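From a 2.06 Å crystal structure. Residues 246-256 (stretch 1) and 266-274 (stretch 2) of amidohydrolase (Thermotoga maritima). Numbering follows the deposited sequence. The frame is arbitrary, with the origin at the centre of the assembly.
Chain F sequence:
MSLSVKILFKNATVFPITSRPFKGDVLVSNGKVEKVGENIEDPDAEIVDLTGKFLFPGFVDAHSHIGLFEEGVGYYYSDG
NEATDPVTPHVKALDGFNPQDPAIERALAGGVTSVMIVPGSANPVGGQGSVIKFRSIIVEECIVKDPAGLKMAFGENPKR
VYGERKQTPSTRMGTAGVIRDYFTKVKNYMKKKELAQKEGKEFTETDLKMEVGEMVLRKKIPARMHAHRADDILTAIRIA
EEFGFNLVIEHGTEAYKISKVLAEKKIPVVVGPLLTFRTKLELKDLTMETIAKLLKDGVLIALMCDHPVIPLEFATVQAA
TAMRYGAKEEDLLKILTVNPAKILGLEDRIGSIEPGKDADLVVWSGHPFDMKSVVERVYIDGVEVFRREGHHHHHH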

# COMPACT_ATOMS: atom_id res chain seq x y z
N ASN F 246 3.82 -30.03 -32.08
CA ASN F 246 4.55 -29.21 -33.05
C ASN F 246 4.84 -27.83 -32.53
O ASN F 246 4.01 -27.25 -31.84
CB ASN F 246 3.75 -29.09 -34.35
CG ASN F 246 3.58 -30.42 -35.05
OD1 ASN F 246 4.48 -31.22 -35.04
ND2 ASN F 246 2.41 -30.67 -35.63
N LEU F 247 6.00 -27.30 -32.89
CA LEU F 247 6.36 -25.96 -32.46
C LEU F 247 6.95 -25.11 -33.55
O LEU F 247 7.52 -25.60 -34.53
CB LEU F 247 7.32 -25.99 -31.25
CG LEU F 247 8.84 -26.13 -31.42
CD1 LEU F 247 9.61 -25.48 -30.30
CD2 LEU F 247 9.22 -27.60 -31.49
N VAL F 248 6.82 -23.81 -33.34
CA VAL F 248 7.54 -22.79 -34.05
C VAL F 248 8.23 -21.95 -32.97
O VAL F 248 7.64 -21.68 -31.93
CB VAL F 248 6.56 -21.89 -34.88
CG1 VAL F 248 7.28 -20.76 -35.57
CG2 VAL F 248 5.77 -22.74 -35.93
N ILE F 249 9.47 -21.56 -33.21
CA ILE F 249 10.16 -20.65 -32.31
C ILE F 249 9.93 -19.21 -32.78
O ILE F 249 10.16 -18.91 -33.96
CB ILE F 249 11.66 -20.94 -32.29
CG1 ILE F 249 11.94 -22.36 -31.75
CG2 ILE F 249 12.40 -19.89 -31.49
CD1 ILE F 249 11.71 -22.51 -30.22
N GLU F 250 9.46 -18.34 -31.88
CA GLU F 250 9.26 -16.93 -32.19
C GLU F 250 10.47 -16.12 -31.72
O GLU F 250 10.96 -16.32 -30.61
CB GLU F 250 8.01 -16.36 -31.51
CG GLU F 250 6.78 -17.24 -31.49
CD GLU F 250 6.37 -17.72 -32.88
OE1 GLU F 250 6.00 -18.90 -32.97
OE2 GLU F 250 6.43 -16.93 -33.86
N HIS F 251 10.90 -15.19 -32.57
CA HIS F 251 12.10 -14.35 -32.38
C HIS F 251 13.40 -15.16 -32.53
O HIS F 251 14.19 -14.90 -33.44
CB HIS F 251 12.09 -13.57 -31.07
CG HIS F 251 10.76 -12.96 -30.74
ND1 HIS F 251 10.22 -11.92 -31.47
CD2 HIS F 251 9.87 -13.23 -29.76
CE1 HIS F 251 9.05 -11.59 -30.95
NE2 HIS F 251 8.81 -12.36 -29.91
N GLY F 252 13.61 -16.13 -31.63
CA GLY F 252 14.78 -17.02 -31.71
C GLY F 252 16.08 -16.24 -31.85
O GLY F 252 16.96 -16.60 -32.63
N THR F 253 16.20 -15.18 -31.05
CA THR F 253 17.32 -14.25 -31.12
C THR F 253 18.69 -14.95 -31.17
O THR F 253 19.54 -14.56 -31.96
CB THR F 253 17.23 -13.25 -29.95
OG1 THR F 253 16.07 -12.44 -30.16
CG2 THR F 253 18.45 -12.35 -29.88
N GLU F 254 18.87 -16.00 -30.35
CA GLU F 254 20.13 -16.75 -30.32
C GLU F 254 20.07 -18.10 -31.03
O GLU F 254 20.94 -18.95 -30.81
CB GLU F 254 20.60 -16.93 -28.87
CG GLU F 254 20.92 -15.61 -28.18
CD GLU F 254 21.66 -15.78 -26.88
OE1 GLU F 254 21.69 -16.90 -26.32
OE2 GLU F 254 22.24 -14.77 -26.42
N ALA F 255 19.06 -18.28 -31.90
CA ALA F 255 18.90 -19.53 -32.67
C ALA F 255 20.16 -19.85 -33.49
O ALA F 255 20.48 -21.03 -33.70
CB ALA F 255 17.66 -19.46 -33.58
N TYR F 256 20.88 -18.81 -33.90
CA TYR F 256 22.09 -18.99 -34.69
C TYR F 256 23.18 -19.76 -33.93
O TYR F 256 24.02 -20.42 -34.54
CB TYR F 256 22.60 -17.65 -35.22
CG TYR F 256 23.23 -16.73 -34.18
CD1 TYR F 256 24.57 -16.86 -33.82
CD2 TYR F 256 22.48 -15.71 -33.59
CE1 TYR F 256 25.15 -16.00 -32.87
CE2 TYR F 256 23.04 -14.84 -32.65
CZ TYR F 256 24.37 -15.00 -32.29
OH TYR F 256 24.92 -14.12 -31.37
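Stretch 2 (266-274) KIPVVVGPL

The most unusual feature of this contact lies at its C-terminal end, where a histidine with positive phi reads the carbonyl that precedes a cis proline. His-251 has phi/psi of 70/-64°, and its CA-to-CB bond points away from stretch 2 overall; with chi1 at -42° (m) and chi2 at -68°, the ring nevertheless brings ND1 to 2.8 Å from Gly-272 O. The N-H...O angle of 157° supports a hydrogen bond with ND1 as donor, and the acceptor lies at the ring edge, near its plane, as expected of the acceptor for an N-H that lies in the plane of the ring. The same carbonyl takes a CA-H...O contact, His-251 CA to Gly-272 O at 3.3 Å. The peptide bond between Gly-272 and Pro-273 is cis, and Pro-273 CD packs obliquely to the ring, 3.5 Å from His-251 ND1.

From Ile-267 to Val-271 stretch 2 is extended and runs alongside stretch 1, after Lys-266, at phi/psi 59/39°, has ended a helix in a Schellman motif. The axes of strands 247-249 and 269-271 approach to 5.6 Å, and their N-to-C directions differ by 24°, so the pairing is parallel with a modest twist. The register advances one residue for one: CA-CA distances are 4.8 Å for Ile-249 and Val-269 and 5.0 Å for Glu-250 and Val-270. Backbone bonds fix this alignment. Ile-249 N donates to Pro-268 O at 3.1 Å and 173°, nearly linear, while Val-270 N donates to Ile-249 O at 2.9 Å and 154°. Ile-249 thus reaches both sides of Val-269, the alternation expected of a parallel bridge, and its carbonyl also receives a CA-H...O contact from Val-269 CA (3.4 Å to Ile-249 O). A third bond, His-251 N to Val-270 O, is short at 2.7 Å but weak, because its angle is only 130°.

Side chains divide between the two faces. Ile-249 and Val-269 share one, with Ile-249 CB 4.3 Å from Val-269 CG2; there Ile-267, pointing toward stretch 1, places CG2 3.8 Å from Ile-249 CG1 and 4.0 Å from Leu-247 CG. Glu-250 and Val-270 occupy the other. On it Val-270 CG2 lies 3.8 Å from Val-248 CG1 and 3.7 Å from Glu-250 OE2, whose carboxylate is hydrogen-bonded elsewhere in the structure. Val-248 CG2 also meets the Pro-268 ring at CG, 3.8 Å away.

Beyond His-251 the chain folds into a type I turn from Gly-252 to Ala-255, closed by Ala-255 N to Gly-252 O at 2.8 Å. Gly-252 has positive phi (52°), and a CB modelled there would fall 2.7 Å from Val-269 CG1, a clash; glycine therefore suits both the backbone and the packing. The turn returns Ala-255 CB to 4.4 Å from Val-269 CG2. One water completes the junction, donating to His-251 O at 2.6 Å and accepting from Gly-272 N at 2.9 Å, while Val-271 CA makes a nearly straight CA-H...O contact with His-251 O (3.5 Å, 171°).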

# COMPACT_ATOMS: atom_id res chain seq x y z
N LYS F 266 14.14 -29.88 -37.94
CA LYS F 266 13.12 -29.24 -38.79
C LYS F 266 12.22 -28.25 -38.02
O LYS F 266 11.01 -28.19 -38.26
CB LYS F 266 12.22 -30.31 -39.45
CG LYS F 266 12.72 -30.90 -40.75
CD LYS F 266 13.94 -31.75 -40.53
CE LYS F 266 14.07 -32.86 -41.60
NZ LYS F 266 13.71 -32.36 -42.95
N ILE F 267 12.81 -27.49 -37.11
CA ILE F 267 12.05 -26.51 -36.33
C ILE F 267 12.15 -25.13 -36.99
O ILE F 267 13.25 -24.61 -37.19
CB ILE F 267 12.50 -26.47 -34.86
CG1 ILE F 267 12.29 -27.85 -34.22
CG2 ILE F 267 11.72 -25.37 -34.08
CD1 ILE F 267 13.07 -28.08 -32.92
N PRO F 268 11.00 -24.55 -37.34
CA PRO F 268 11.12 -23.28 -38.01
C PRO F 268 11.25 -22.16 -36.99
O PRO F 268 10.89 -22.34 -35.81
CB PRO F 268 9.79 -23.16 -38.76
CG PRO F 268 8.82 -23.93 -37.92
CD PRO F 268 9.61 -25.07 -37.33
N VAL F 269 11.76 -21.02 -37.46
CA VAL F 269 11.99 -19.86 -36.63
C VAL F 269 11.48 -18.61 -37.34
O VAL F 269 11.89 -18.31 -38.46
CB VAL F 269 13.48 -19.65 -36.32
CG1 VAL F 269 13.65 -18.49 -35.34
CG2 VAL F 269 14.10 -20.92 -35.77
N VAL F 270 10.56 -17.90 -36.68
CA VAL F 270 10.14 -16.58 -37.12
C VAL F 270 11.08 -15.56 -36.48
O VAL F 270 10.90 -15.19 -35.31
CB VAL F 270 8.66 -16.26 -36.76
CG1 VAL F 270 8.24 -14.95 -37.38
CG2 VAL F 270 7.73 -17.37 -37.28
N VAL F 271 12.10 -15.15 -37.23
CA VAL F 271 13.11 -14.21 -36.72
C VAL F 271 12.57 -12.78 -36.74
O VAL F 271 11.59 -12.48 -37.43
CB VAL F 271 14.47 -14.30 -37.48
CG1 VAL F 271 15.01 -15.72 -37.50
CG2 VAL F 271 14.34 -13.81 -38.93
N GLY F 272 13.21 -11.91 -35.95
CA GLY F 272 12.75 -10.54 -35.79
C GLY F 272 11.98 -10.38 -34.49
O GLY F 272 11.64 -11.38 -33.85
N PRO F 273 11.76 -9.13 -34.06
CA PRO F 273 12.23 -7.93 -34.77
C PRO F 273 13.76 -7.80 -34.73
O PRO F 273 14.38 -8.16 -33.73
CB PRO F 273 11.58 -6.79 -33.98
CG PRO F 273 11.55 -7.34 -32.52
CD PRO F 273 11.29 -8.83 -32.69
N LEU F 274 14.36 -7.29 -35.80
CA LEU F 274 15.83 -7.16 -35.92
C LEU F 274 16.33 -5.71 -36.09
O LEU F 274 17.39 -5.35 -35.58
CB LEU F 274 16.35 -8.03 -37.07
CG LEU F 274 16.35 -9.54 -36.90
CD1 LEU F 274 16.59 -10.21 -38.26
CD2 LEU F 274 17.39 -10.00 -35.85
O HOH W 1 15.31 -12.72 -34.19